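PDB 4V36: lysyl-trna-dependent l-ysyl-phosphatidylgycerol synthase from Bacillus licheniformis, which catalyses the transfer of lysine from lysyl-tRNA to the membrane lipid phosphatidylglycerol, a modification associated with bacterial resistance. Local coordinates for residues G35-K40 and E188-K193; E80-A85 and H106-R111; I236-F241 and E300-V305. All coordinates share one frame; numbering follows the deposited sequence.

Contact 1: residues G35-K40 and E188-K193; sequences GFLGDK and EDYLQK
Leu37 and Tyr190 form the tight half of this buried contact. Leu37 CD2 sits over one face of the Tyr190 ring, 3.6 Å from the ring centroid and 15° off its normal, a CH-pi contact displaced toward CG. Phe36 adds its CB at the edge of the same ring, in plane, 3.9 Å from Tyr190 CD1. The phenol is thus met on a face and along a margin by consecutive residues; chi1 of 174°, which sets Tyr190 CG anti to the backbone N, turns the ring toward both. Toward the partly exposed side the packing is looser. There Lys193 CD lies over one face of the Phe36 ring, with Lys193 CE 3.9 Å from Phe36 CD1. Bends at chi2 and chi4 fold the lysine back, and its NZ donates to Asp189 O (3.1 Å) from above the carbonyl plane, while Gln192 N reaches this oxygen from the opposite face. No hydrogen bond crosses between the segments; the polar end of Tyr190 looks elsewhere, its OH bonding to Asp224 OD2. Because Asp224 lines the pocket holding the lysine amide, Tyr190 is a second-shell residue of this pocket, probably the site for the lysyl group, in a domain of the acetyltransferase-like clan.

Contact 2: residues E80-A85 and H106-R111; sequences EFLHAA and HDFGYR
Leu82, on the helix 74-87, reaches across to Phe108 and Tyr110, placing one methyl on the first and the other beside the hydroxyl of the second. Along 106-111 the chain starts at His106, whose carbonyl accepts from Gly109 N at 3.1 Å, closing a type I turn. Past Asp107, Phe108 turns its ring to the helix: Leu82 CD1 stands over one face, 3.6 Å from the ring centroid and 15° off the normal, in a CH-pi contact shifted toward Phe108 CG. The leucine's CG lies anti to its carbonyl carbon (chi1 -72°), and with CD1 anti to CA (chi2 175°), that methyl is the one set over the ring. Gly109 follows with positive phi as the C-prime residue of a Schellman motif that ends the preceding short helix, in which the amide of Tyr110 turns back to the carbonyl of the residue before His106. The turn sets Tyr110 next to Phe108, whose CB lies at the edge of the tyrosine ring, in plane. The leucine and tyrosine side chains run antiparallel alongside one another, with Leu82 CD2 3.3 Å from Tyr110 OH and Leu82 CD1 4.2 Å from Tyr110 CE1. The hydroxyl has its polar partner in Val92 O, on the strand 91-97 against which Leu82 also packs, and the ring meets Phe94 edge-to-face. At Arg111 the chain enters the strand 111-122, pairing through its backbone with Tyr313 of the neighbouring strand 305-313.

Contact 3: residues I236-F241 and E300-V305; sequences IMDALF and EKYKPV
The carboxylate of Asp238 and the ring of Tyr302 meet with their planes 55° apart. Tyr302 OH and Lys301 NZ both reach the carboxylate at OD1 and from the same face of its plane. Tyr302 OH comes in on the anti side, 27° out of plane, and donates over 3.0 Å to Asp238 OD1. Lys301 NZ takes the syn side, 23° out of plane, in a salt bridge of 3.0 Å to Asp238 OD1. The Tyr302 ring itself is approached obliquely by Asp238 OD1 and by Phe241 CB, which lies 3.8 Å from Tyr302 OH. The Phe241 ring meets Phe292 in an edge-to-face pair. Lys301 sets out with CG between its backbone N and carbonyl carbon, then runs extended to a final bend at chi4 that brings the ammonium to the acid. That ammonium is shared: it also bonds to Phe298 O and makes a cation-pi contact with the Phe298 ring. Leu136, of the helix 134-145, packs against both Lys301 and Tyr302. The polar link between the turn 300-303 and the start of the helix 236-251 runs through one acceptor oxygen, with Phe241 CB packed beside it. Two hydrogen bonds, one of them part of a salt bridge, converge on Asp238 OD1, and together they would stabilise negative charge there, so the aspartate is probably ionised and its apparent acidity raised.

Contact 2 is nested within the chain loop closed by contact 1, whereas contact 3 follows both in sequence. None of the three touches another: the centres of contact 1 and contact 2 lie 28 Å apart, those of contact 1 and contact 3 27 Å, and those of contact 2 and contact 3 38 Å. Contact 3 lies across the centre of the chain from each of the others. Two lie near the bound lysine amide: the side chain of Tyr190 in contact 1 is about 7 Å from it and that of Phe241 in contact 3 about 10 Å. Strand 220-228 joins them, since it supplies Asp224 to Tyr190 and Met226, another pocket residue, to Phe241.

Contact 1: residues G35-K40 and E188-K193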
ATOM      1  N   GLY A  35       7.159  -5.212   4.430  1.00 23.01           N
ATOM      2  CA  GLY A  35       7.822  -6.070   5.393  1.00 23.17           C
ATOM      3  C   GLY A  35       9.078  -5.443   5.973  1.00 21.16           C
ATOM      4  O   GLY A  35       9.606  -5.912   6.980  1.00 17.40           O
ATOM      5  N   PHE A  36       9.555  -4.375   5.341  1.00 24.70           N
ATOM      6  CA  PHE A  36      10.756  -3.691   5.807  1.00 25.78           C
ATOM      7  C   PHE A  36      10.446  -2.704   6.931  1.00 28.80           C
ATOM      8  O   PHE A  36      11.340  -2.029   7.438  1.00 31.47           O
ATOM      9  CB  PHE A  36      11.445  -2.964   4.650  1.00 25.67           C
ATOM     10  CG  PHE A  36      12.035  -3.887   3.621  1.00 27.19           C
ATOM     11  CD1 PHE A  36      13.159  -4.642   3.913  1.00 33.46           C
ATOM     12  CD2 PHE A  36      11.470  -3.993   2.361  1.00 22.62           C
ATOM     13  CE1 PHE A  36      13.706  -5.491   2.969  1.00 41.39           C
ATOM     14  CE2 PHE A  36      12.013  -4.840   1.412  1.00 30.04           C
ATOM     15  CZ  PHE A  36      13.132  -5.589   1.717  1.00 43.64           C
ATOM     16  N   LEU A  37       9.174  -2.624   7.312  1.00 26.11           N
ATOM     17  CA  LEU A  37       8.762  -1.772   8.423  1.00 18.65           C
ATOM     18  C   LEU A  37       9.096  -2.433   9.754  1.00 19.35           C
ATOM     19  O   LEU A  37       9.198  -1.765  10.782  1.00 30.48           O
ATOM     20  CB  LEU A  37       7.266  -1.466   8.345  1.00 18.80           C
ATOM     21  CG  LEU A  37       6.806  -0.558   7.202  1.00 21.54           C
ATOM     22  CD1 LEU A  37       5.289  -0.415   7.205  1.00 25.31           C
ATOM     23  CD2 LEU A  37       7.474   0.805   7.299  1.00 18.67           C
ATOM     24  N   GLY A  38       9.259  -3.752   9.725  1.00 17.90           N
ATOM     25  CA  GLY A  38       9.622  -4.512  10.908  1.00 18.07           C
ATOM     26  C   GLY A  38       8.502  -4.643  11.923  1.00 29.24           C
ATOM     27  O   GLY A  38       8.751  -4.903  13.100  1.00 37.71           O
ATOM     28  N   ASP A  39       7.266  -4.467  11.468  1.00 19.08           N
ATOM     29  CA  ASP A  39       6.112  -4.541  12.358  1.00 26.65           C
ATOM     30  C   ASP A  39       5.234  -5.746  12.038  1.00 25.30           C
ATOM     31  O   ASP A  39       4.100  -5.843  12.508  1.00 25.02           O
ATOM     32  CB  ASP A  39       5.291  -3.253  12.277  1.00 26.41           C
ATOM     33  CG  ASP A  39       4.712  -3.013  10.895  1.00 29.57           C
ATOM     34  OD1 ASP A  39       5.244  -3.583   9.918  1.00 29.65           O
ATOM     35  OD2 ASP A  39       3.728  -2.251  10.786  1.00 25.21           O
ATOM     36  N   LYS A  40       5.763  -6.658  11.231  1.00 25.75           N
ATOM     37  CA  LYS A  40       5.053  -7.881  10.878  1.00 26.30           C
ATOM     38  C   LYS A  40       5.971  -9.091  10.994  1.00 25.90           C
ATOM     39  O   LYS A  40       7.152  -9.016  10.655  1.00 22.55           O
ATOM     40  CB  LYS A  40       4.486  -7.786   9.461  1.00 20.81           C
ATOM     41  CG  LYS A  40       3.318  -6.826   9.321  1.00 27.28           C
ATOM     42  CD  LYS A  40       2.944  -6.623   7.865  1.00 25.35           C
ATOM     43  CE  LYS A  40       4.046  -5.895   7.115  1.00 26.05           C
ATOM     44  NZ  LYS A  40       4.302  -4.547   7.692  1.00 22.57           N
ATOM     45  N   GLU A 188      13.673   5.433   9.198  1.00 27.25           N
ATOM     46  CA  GLU A 188      14.915   5.640   8.465  1.00 23.46           C
ATOM     47  C   GLU A 188      15.412   4.372   7.770  1.00 21.94           C
ATOM     48  O   GLU A 188      15.824   4.425   6.614  1.00 19.21           O
ATOM     49  CB  GLU A 188      15.981   6.186   9.414  1.00 35.51           C
ATOM     50  CG  GLU A 188      15.573   7.503  10.058  1.00 42.43           C
ATOM     51  CD  GLU A 188      16.445   7.879  11.235  1.00 57.69           C
ATOM     52  OE1 GLU A 188      17.364   7.103  11.572  1.00 66.07           O
ATOM     53  OE2 GLU A 188      16.209   8.955  11.825  1.00 61.69           O
ATOM     54  N   ASP A 189      15.367   3.241   8.471  1.00 19.40           N
ATOM     55  CA  ASP A 189      15.726   1.954   7.876  1.00 24.83           C
ATOM     56  C   ASP A 189      14.880   1.667   6.641  1.00 30.05           C
ATOM     57  O   ASP A 189      15.396   1.278   5.594  1.00 24.96           O
ATOM     58  CB  ASP A 189      15.557   0.820   8.891  1.00 32.60           C
ATOM     59  CG  ASP A 189      16.769   0.644   9.781  1.00 53.45           C
ATOM     60  OD1 ASP A 189      17.903   0.796   9.279  1.00 64.01           O
ATOM     61  OD2 ASP A 189      16.588   0.348  10.982  1.00 57.06           O
ATOM     62  N   TYR A 190      13.574   1.867   6.783  1.00 30.11           N
ATOM     63  CA  TYR A 190      12.620   1.632   5.707  1.00 25.13           C
ATOM     64  C   TYR A 190      12.872   2.547   4.514  1.00 19.83           C
ATOM     65  O   TYR A 190      12.783   2.120   3.362  1.00 21.13           O
ATOM     66  CB  TYR A 190      11.195   1.822   6.235  1.00 22.66           C
ATOM     67  CG  TYR A 190      10.112   1.745   5.183  1.00 19.97           C
ATOM     68  CD1 TYR A 190       9.859   0.564   4.502  1.00 23.38           C
ATOM     69  CD2 TYR A 190       9.325   2.852   4.891  1.00 17.78           C
ATOM     70  CE1 TYR A 190       8.864   0.489   3.546  1.00 34.06           C
ATOM     71  CE2 TYR A 190       8.326   2.787   3.938  1.00 24.60           C
ATOM     72  CZ  TYR A 190       8.100   1.603   3.268  1.00 33.92           C
ATOM     73  OH  TYR A 190       7.108   1.531   2.317  1.00 43.09           O
ATOM     74  N   LEU A 191      13.201   3.803   4.795  1.00 16.11           N
ATOM     75  CA  LEU A 191      13.401   4.799   3.747  1.00 11.39           C
ATOM     76  C   LEU A 191      14.677   4.564   2.936  1.00 21.41           C
ATOM     77  O   LEU A 191      14.809   5.068   1.821  1.00 18.69           O
ATOM     78  CB  LEU A 191      13.423   6.203   4.353  1.00 15.22           C
ATOM     79  CG  LEU A 191      12.087   6.703   4.906  1.00 21.46           C
ATOM     80  CD1 LEU A 191      12.233   8.099   5.494  1.00 22.19           C
ATOM     81  CD2 LEU A 191      11.021   6.679   3.821  1.00 21.41           C
ATOM     82  N   GLN A 192      15.612   3.801   3.494  1.00 21.88           N
ATOM     83  CA  GLN A 192      16.862   3.496   2.802  1.00 19.42           C
ATOM     84  C   GLN A 192      16.688   2.369   1.785  1.00 18.57           C
ATOM     85  O   GLN A 192      17.598   2.077   1.011  1.00 19.31           O
ATOM     86  CB  GLN A 192      17.956   3.114   3.805  1.00 16.93           C
ATOM     87  CG  GLN A 192      18.349   4.220   4.776  1.00 15.96           C
ATOM     88  CD  GLN A 192      19.230   5.280   4.144  1.00 15.86           C
ATOM     89  OE1 GLN A 192      19.629   5.170   2.986  1.00 16.34           O
ATOM     90  NE2 GLN A 192      19.543   6.318   4.910  1.00 14.98           N
ATOM     91  N   LYS A 193      15.514   1.745   1.789  1.00 18.38           N
ATOM     92  CA  LYS A 193      15.277   0.548   0.990  1.00 26.08           C
ATOM     93  C   LYS A 193      14.763   0.842  -0.420  1.00 27.43           C
ATOM     94  O   LYS A 193      14.580  -0.075  -1.220  1.00 33.90           O
ATOM     95  CB  LYS A 193      14.284  -0.369   1.707  1.00 19.45           C
ATOM     96  CG  LYS A 193      14.764  -0.890   3.050  1.00 23.45           C
ATOM     97  CD  LYS A 193      15.895  -1.885   2.881  1.00 32.80           C
ATOM     98  CE  LYS A 193      16.335  -2.453   4.221  1.00 34.50           C
ATOM     99  NZ  LYS A 193      16.902  -1.404   5.115  1.00 34.78           N
TER

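Contact 2: residues E80-A85 and H106-R111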
ATOM      1  N   GLU A  80       0.604 -24.823   5.318  1.00 31.55           N
ATOM      2  CA  GLU A  80       1.469 -24.911   6.491  1.00 38.80           C
ATOM      3  C   GLU A  80       1.139 -23.842   7.528  1.00 44.18           C
ATOM      4  O   GLU A  80       1.117 -24.117   8.728  1.00 59.40           O
ATOM      5  CB  GLU A  80       2.939 -24.798   6.080  1.00 40.92           C
ATOM      6  CG  GLU A  80       3.442 -25.962   5.244  1.00 47.32           C
ATOM      7  CD  GLU A  80       4.862 -25.757   4.756  1.00 53.90           C
ATOM      8  OE1 GLU A  80       5.399 -24.643   4.932  1.00 53.18           O
ATOM      9  OE2 GLU A  80       5.444 -26.709   4.195  1.00 62.96           O
ATOM     10  N   PHE A  81       0.886 -22.623   7.060  1.00 39.20           N
ATOM     11  CA  PHE A  81       0.582 -21.507   7.950  1.00 34.54           C
ATOM     12  C   PHE A  81      -0.727 -21.731   8.699  1.00 29.48           C
ATOM     13  O   PHE A  81      -0.799 -21.525   9.910  1.00 35.69           O
ATOM     14  CB  PHE A  81       0.520 -20.196   7.162  1.00 29.26           C
ATOM     15  CG  PHE A  81       0.234 -18.991   8.012  1.00 30.57           C
ATOM     16  CD1 PHE A  81       1.228 -18.425   8.791  1.00 26.60           C
ATOM     17  CD2 PHE A  81      -1.028 -18.419   8.025  1.00 25.02           C
ATOM     18  CE1 PHE A  81       0.968 -17.317   9.575  1.00 22.32           C
ATOM     19  CE2 PHE A  81      -1.292 -17.310   8.806  1.00 27.53           C
ATOM     20  CZ  PHE A  81      -0.293 -16.758   9.581  1.00 21.18           C
ATOM     21  N   LEU A  82      -1.758 -22.154   7.973  1.00 23.11           N
ATOM     22  CA  LEU A  82      -3.058 -22.429   8.577  1.00 28.56           C
ATOM     23  C   LEU A  82      -2.986 -23.613   9.535  1.00 36.64           C
ATOM     24  O   LEU A  82      -3.652 -23.624  10.571  1.00 35.85           O
ATOM     25  CB  LEU A  82      -4.110 -22.689   7.497  1.00 29.44           C
ATOM     26  CG  LEU A  82      -4.570 -21.472   6.692  1.00 30.09           C
ATOM     27  CD1 LEU A  82      -5.507 -21.889   5.572  1.00 33.20           C
ATOM     28  CD2 LEU A  82      -5.244 -20.463   7.599  1.00 32.18           C
ATOM     29  N   HIS A  83      -2.178 -24.610   9.185  1.00 40.38           N
ATOM     30  CA  HIS A  83      -1.997 -25.778  10.038  1.00 44.98           C
ATOM     31  C   HIS A  83      -1.270 -25.400  11.323  1.00 44.29           C
ATOM     32  O   HIS A  83      -1.644 -25.836  12.410  1.00 42.80           O
ATOM     33  CB  HIS A  83      -1.226 -26.874   9.301  1.00 53.20           C
ATOM     34  CG  HIS A  83      -1.004 -28.109  10.118  1.00 63.93           C
ATOM     35  ND1 HIS A  83       0.098 -28.277  10.930  1.00 64.18           N
ATOM     36  CD2 HIS A  83      -1.744 -29.235  10.252  1.00 64.30           C
ATOM     37  CE1 HIS A  83       0.027 -29.453  11.527  1.00 61.42           C
ATOM     38  NE2 HIS A  83      -1.081 -30.055  11.132  1.00 62.87           N
ATOM     39  N   ALA A  84      -0.230 -24.583  11.187  1.00 43.54           N
ATOM     40  CA  ALA A  84       0.544 -24.129  12.336  1.00 42.14           C
ATOM     41  C   ALA A  84      -0.309 -23.264  13.258  1.00 46.24           C
ATOM     42  O   ALA A  84      -0.099 -23.235  14.471  1.00 49.91           O
ATOM     43  CB  ALA A  84       1.772 -23.363  11.877  1.00 43.84           C
ATOM     44  N   ALA A  85      -1.275 -22.562  12.674  1.00 46.11           N
ATOM     45  CA  ALA A  85      -2.178 -21.717  13.443  1.00 36.50           C
ATOM     46  C   ALA A  85      -3.284 -22.545  14.086  1.00 40.16           C
ATOM     47  O   ALA A  85      -3.877 -22.134  15.084  1.00 40.47           O
ATOM     48  CB  ALA A  85      -2.768 -20.636  12.559  1.00 30.05           C
ATOM     49  N   HIS A 106     -10.550 -20.554  -0.742  1.00 36.22           N
ATOM     50  CA  HIS A 106     -11.898 -21.109  -0.798  1.00 43.95           C
ATOM     51  C   HIS A 106     -11.922 -22.566  -0.347  1.00 50.21           C
ATOM     52  O   HIS A 106     -12.914 -23.035   0.210  1.00 56.60           O
ATOM     53  CB  HIS A 106     -12.467 -20.988  -2.214  1.00 55.07           C
ATOM     54  CG  HIS A 106     -13.901 -21.406  -2.326  1.00 66.96           C
ATOM     55  ND1 HIS A 106     -14.749 -21.456  -1.240  1.00 71.63           N
ATOM     56  CD2 HIS A 106     -14.635 -21.795  -3.395  1.00 73.02           C
ATOM     57  CE1 HIS A 106     -15.943 -21.857  -1.636  1.00 74.50           C
ATOM     58  NE2 HIS A 106     -15.901 -22.069  -2.940  1.00 76.58           N
ATOM     59  N   ASP A 107     -10.824 -23.276  -0.586  1.00 51.95           N
ATOM     60  CA  ASP A 107     -10.725 -24.684  -0.215  1.00 55.94           C
ATOM     61  C   ASP A 107     -10.650 -24.870   1.298  1.00 49.95           C
ATOM     62  O   ASP A 107     -10.893 -25.964   1.809  1.00 52.68           O
ATOM     63  CB  ASP A 107      -9.508 -25.327  -0.883  1.00 66.36           C
ATOM     64  CG  ASP A 107      -9.659 -25.437  -2.388  1.00 76.31           C
ATOM     65  OD1 ASP A 107     -10.808 -25.584  -2.861  1.00 77.29           O
ATOM     66  OD2 ASP A 107      -8.633 -25.377  -3.097  1.00 79.48           O
ATOM     67  N   PHE A 108     -10.312 -23.802   2.010  1.00 40.54           N
ATOM     68  CA  PHE A 108     -10.248 -23.847   3.465  1.00 40.57           C
ATOM     69  C   PHE A 108     -11.503 -23.243   4.085  1.00 43.54           C
ATOM     70  O   PHE A 108     -11.541 -22.952   5.280  1.00 42.91           O
ATOM     71  CB  PHE A 108      -9.001 -23.120   3.973  1.00 40.86           C
ATOM     72  CG  PHE A 108      -7.712 -23.775   3.565  1.00 41.32           C
ATOM     73  CD1 PHE A 108      -7.182 -24.815   4.313  1.00 39.27           C
ATOM     74  CD2 PHE A 108      -7.031 -23.353   2.436  1.00 37.20           C
ATOM     75  CE1 PHE A 108      -5.996 -25.421   3.941  1.00 36.71           C
ATOM     76  CE2 PHE A 108      -5.844 -23.954   2.058  1.00 37.62           C
ATOM     77  CZ  PHE A 108      -5.326 -24.990   2.812  1.00 38.88           C
ATOM     78  N   GLY A 109     -12.529 -23.055   3.261  1.00 39.70           N
ATOM     79  CA  GLY A 109     -13.809 -22.557   3.731  1.00 39.39           C
ATOM     80  C   GLY A 109     -13.806 -21.082   4.082  1.00 34.42           C
ATOM     81  O   GLY A 109     -14.477 -20.662   5.024  1.00 36.40           O
ATOM     82  N   TYR A 110     -13.054 -20.291   3.322  1.00 30.94           N
ATOM     83  CA  TYR A 110     -12.994 -18.852   3.550  1.00 34.24           C
ATOM     84  C   TYR A 110     -14.012 -18.106   2.697  1.00 37.37           C
ATOM     85  O   TYR A 110     -14.302 -18.503   1.568  1.00 33.56           O
ATOM     86  CB  TYR A 110     -11.589 -18.314   3.265  1.00 29.71           C
ATOM     87  CG  TYR A 110     -10.645 -18.408   4.441  1.00 22.84           C
ATOM     88  CD1 TYR A 110      -9.875 -19.543   4.650  1.00 21.71           C
ATOM     89  CD2 TYR A 110     -10.524 -17.359   5.341  1.00 21.13           C
ATOM     90  CE1 TYR A 110      -9.010 -19.630   5.725  1.00 22.03           C
ATOM     91  CE2 TYR A 110      -9.664 -17.437   6.419  1.00 19.14           C
ATOM     92  CZ  TYR A 110      -8.911 -18.575   6.605  1.00 24.84           C
ATOM     93  OH  TYR A 110      -8.053 -18.656   7.677  1.00 32.56           O
ATOM     94  N   ARG A 111     -14.552 -17.026   3.251  1.00 33.65           N
ATOM     95  CA  ARG A 111     -15.460 -16.149   2.522  1.00 34.85           C
ATOM     96  C   ARG A 111     -14.734 -14.856   2.172  1.00 26.25           C
ATOM     97  O   ARG A 111     -13.702 -14.541   2.765  1.00 23.13           O
ATOM     98  CB  ARG A 111     -16.717 -15.866   3.344  1.00 47.53           C
ATOM     99  CG  ARG A 111     -17.563 -17.102   3.604  1.00 51.59           C
ATOM    100  CD  ARG A 111     -18.579 -16.873   4.707  1.00 60.92           C
ATOM    101  NE  ARG A 111     -19.394 -18.061   4.942  1.00 76.74           N
ATOM    102  CZ  ARG A 111     -20.209 -18.219   5.979  1.00 86.57           C
ATOM    103  NH1 ARG A 111     -20.319 -17.263   6.890  1.00 87.29           N
ATOM    104  NH2 ARG A 111     -20.912 -19.336   6.109  1.00 90.33           N
TER

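Contact 3: residues I236-F241 and E300-V305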
ATOM      1  N   ILE A 236      -1.198  20.175  -4.967  1.00 21.32           N
ATOM      2  CA  ILE A 236       0.116  19.565  -4.784  1.00 22.45           C
ATOM      3  C   ILE A 236       0.109  18.069  -5.102  1.00 27.21           C
ATOM      4  O   ILE A 236       1.023  17.567  -5.754  1.00 28.57           O
ATOM      5  CB  ILE A 236       0.635  19.793  -3.337  1.00 15.32           C
ATOM      6  CG1 ILE A 236       1.930  19.014  -3.087  1.00 13.77           C
ATOM      7  CG2 ILE A 236      -0.430  19.428  -2.309  1.00 12.87           C
ATOM      8  CD1 ILE A 236       3.106  19.503  -3.906  1.00 16.09           C
ATOM      9  N   MET A 237      -0.929  17.365  -4.660  1.00 21.07           N
ATOM     10  CA  MET A 237      -1.015  15.924  -4.871  1.00 24.80           C
ATOM     11  C   MET A 237      -1.205  15.582  -6.345  1.00 25.96           C
ATOM     12  O   MET A 237      -0.634  14.613  -6.842  1.00 29.23           O
ATOM     13  CB  MET A 237      -2.153  15.326  -4.042  1.00 19.89           C
ATOM     14  CG  MET A 237      -1.881  15.300  -2.547  1.00 20.10           C
ATOM     15  SD  MET A 237      -3.125  14.362  -1.643  1.00 59.78           S
ATOM     16  CE  MET A 237      -4.600  15.301  -2.027  1.00 50.83           C
ATOM     17  N   ASP A 238      -2.009  16.383  -7.037  1.00 26.57           N
ATOM     18  CA  ASP A 238      -2.219  16.201  -8.467  1.00 29.36           C
ATOM     19  C   ASP A 238      -0.925  16.432  -9.235  1.00 30.24           C
ATOM     20  O   ASP A 238      -0.603  15.689 -10.161  1.00 30.38           O
ATOM     21  CB  ASP A 238      -3.309  17.143  -8.980  1.00 34.22           C
ATOM     22  CG  ASP A 238      -4.701  16.691  -8.587  1.00 43.76           C
ATOM     23  OD1 ASP A 238      -4.939  15.466  -8.547  1.00 39.52           O
ATOM     24  OD2 ASP A 238      -5.557  17.562  -8.320  1.00 51.03           O
ATOM     25  N   ALA A 239      -0.184  17.462  -8.837  1.00 22.37           N
ATOM     26  CA  ALA A 239       1.081  17.798  -9.479  1.00 24.78           C
ATOM     27  C   ALA A 239       2.099  16.672  -9.337  1.00 23.36           C
ATOM     28  O   ALA A 239       2.795  16.330 -10.291  1.00 27.45           O
ATOM     29  CB  ALA A 239       1.639  19.088  -8.900  1.00 28.79           C
ATOM     30  N   LEU A 240       2.178  16.098  -8.139  1.00 20.01           N
ATOM     31  CA  LEU A 240       3.144  15.042  -7.859  1.00 25.01           C
ATOM     32  C   LEU A 240       2.893  13.798  -8.705  1.00 23.90           C
ATOM     33  O   LEU A 240       3.833  13.198  -9.223  1.00 29.80           O
ATOM     34  CB  LEU A 240       3.123  14.676  -6.374  1.00 20.71           C
ATOM     35  CG  LEU A 240       3.637  15.745  -5.407  1.00 23.98           C
ATOM     36  CD1 LEU A 240       3.624  15.228  -3.980  1.00 19.30           C
ATOM     37  CD2 LEU A 240       5.032  16.209  -5.801  1.00 13.82           C
ATOM     38  N   PHE A 241       1.628  13.414  -8.845  1.00 26.31           N
ATOM     39  CA  PHE A 241       1.281  12.252  -9.657  1.00 24.59           C
ATOM     40  C   PHE A 241       1.589  12.501 -11.130  1.00 26.08           C
ATOM     41  O   PHE A 241       1.976  11.584 -11.851  1.00 28.23           O
ATOM     42  CB  PHE A 241      -0.193  11.881  -9.481  1.00 26.24           C
ATOM     43  CG  PHE A 241      -0.473  11.076  -8.245  1.00 24.49           C
ATOM     44  CD1 PHE A 241       0.093   9.823  -8.079  1.00 23.57           C
ATOM     45  CD2 PHE A 241      -1.308  11.564  -7.255  1.00 24.60           C
ATOM     46  CE1 PHE A 241      -0.161   9.076  -6.944  1.00 22.45           C
ATOM     47  CE2 PHE A 241      -1.566  10.823  -6.118  1.00 21.54           C
ATOM     48  CZ  PHE A 241      -0.992   9.577  -5.961  1.00 20.32           C
ATOM     49  N   GLU A 300     -10.071   8.466  -9.940  1.00 27.33           N
ATOM     50  CA  GLU A 300     -10.868   8.109 -11.110  1.00 30.63           C
ATOM     51  C   GLU A 300     -10.606   9.042 -12.291  1.00 33.47           C
ATOM     52  O   GLU A 300     -10.709   8.631 -13.446  1.00 35.08           O
ATOM     53  CB  GLU A 300     -12.357   8.115 -10.753  1.00 37.09           C
ATOM     54  CG  GLU A 300     -13.196   7.105 -11.526  1.00 45.41           C
ATOM     55  CD  GLU A 300     -13.494   7.546 -12.946  1.00 64.67           C
ATOM     56  OE1 GLU A 300     -13.553   8.770 -13.192  1.00 69.69           O
ATOM     57  OE2 GLU A 300     -13.666   6.668 -13.819  1.00 72.96           O
ATOM     58  N   LYS A 301     -10.254  10.290 -12.001  1.00 40.06           N
ATOM     59  CA  LYS A 301     -10.042  11.283 -13.052  1.00 41.04           C
ATOM     60  C   LYS A 301      -8.764  11.015 -13.846  1.00 44.45           C
ATOM     61  O   LYS A 301      -8.497  11.677 -14.849  1.00 47.99           O
ATOM     62  CB  LYS A 301     -10.007  12.694 -12.461  1.00 35.15           C
ATOM     63  CG  LYS A 301      -8.794  12.990 -11.598  1.00 37.02           C
ATOM     64  CD  LYS A 301      -8.832  14.424 -11.091  1.00 37.48           C
ATOM     65  CE  LYS A 301      -7.580  14.771 -10.302  1.00 39.50           C
ATOM     66  NZ  LYS A 301      -7.430  13.923  -9.087  1.00 42.94           N
ATOM     67  N   TYR A 302      -7.977  10.045 -13.393  1.00 42.01           N
ATOM     68  CA  TYR A 302      -6.795   9.614 -14.128  1.00 34.32           C
ATOM     69  C   TYR A 302      -7.140   8.439 -15.038  1.00 35.40           C
ATOM     70  O   TYR A 302      -6.260   7.847 -15.662  1.00 37.43           O
ATOM     71  CB  TYR A 302      -5.666   9.237 -13.168  1.00 27.67           C
ATOM     72  CG  TYR A 302      -5.074  10.417 -12.431  1.00 30.98           C
ATOM     73  CD1 TYR A 302      -4.097  11.206 -13.022  1.00 23.40           C
ATOM     74  CD2 TYR A 302      -5.492  10.741 -11.147  1.00 34.75           C
ATOM     75  CE1 TYR A 302      -3.553  12.288 -12.355  1.00 25.22           C
ATOM     76  CE2 TYR A 302      -4.952  11.820 -10.472  1.00 31.68           C
ATOM     77  CZ  TYR A 302      -3.984  12.591 -11.080  1.00 31.16           C
ATOM     78  OH  TYR A 302      -3.442  13.668 -10.414  1.00 30.75           O
ATOM     79  N   LYS A 303      -8.432   8.122 -15.105  1.00 34.37           N
ATOM     80  CA  LYS A 303      -8.949   7.007 -15.903  1.00 34.52           C
ATOM     81  C   LYS A 303      -8.169   5.707 -15.700  1.00 35.57           C
ATOM     82  O   LYS A 303      -7.576   5.186 -16.643  1.00 39.52           O
ATOM     83  CB  LYS A 303      -8.954   7.376 -17.391  1.00 40.89           C
ATOM     84  CG  LYS A 303     -10.218   8.084 -17.862  1.00 55.31           C
ATOM     85  CD  LYS A 303     -10.345   9.480 -17.270  1.00 65.72           C
ATOM     86  CE  LYS A 303     -11.681  10.112 -17.626  1.00 69.87           C
ATOM     87  NZ  LYS A 303     -12.825   9.317 -17.097  1.00 65.97           N
ATOM     88  N   PRO A 304      -8.173   5.175 -14.469  1.00 33.16           N
ATOM     89  CA  PRO A 304      -7.384   3.976 -14.189  1.00 37.63           C
ATOM     90  C   PRO A 304      -8.157   2.687 -14.434  1.00 35.45           C
ATOM     91  O   PRO A 304      -9.376   2.715 -14.606  1.00 28.92           O
ATOM     92  CB  PRO A 304      -7.061   4.127 -12.706  1.00 39.07           C
ATOM     93  CG  PRO A 304      -8.293   4.779 -12.154  1.00 39.39           C
ATOM     94  CD  PRO A 304      -8.845   5.671 -13.253  1.00 40.23           C
ATOM     95  N   VAL A 305      -7.443   1.567 -14.450  1.00 31.70           N
ATOM     96  CA  VAL A 305      -8.079   0.258 -14.445  1.00 32.79           C
ATOM     97  C   VAL A 305      -8.171  -0.228 -13.004  1.00 33.95           C
ATOM     98  O   VAL A 305      -7.152  -0.424 -12.341  1.00 29.47           O
ATOM     99  CB  VAL A 305      -7.306  -0.764 -15.295  1.00 32.31           C
ATOM    100  CG1 VAL A 305      -7.987  -2.122 -15.233  1.00 37.32           C
ATOM    101  CG2 VAL A 305      -7.193  -0.282 -16.734  1.00 30.02           C
TER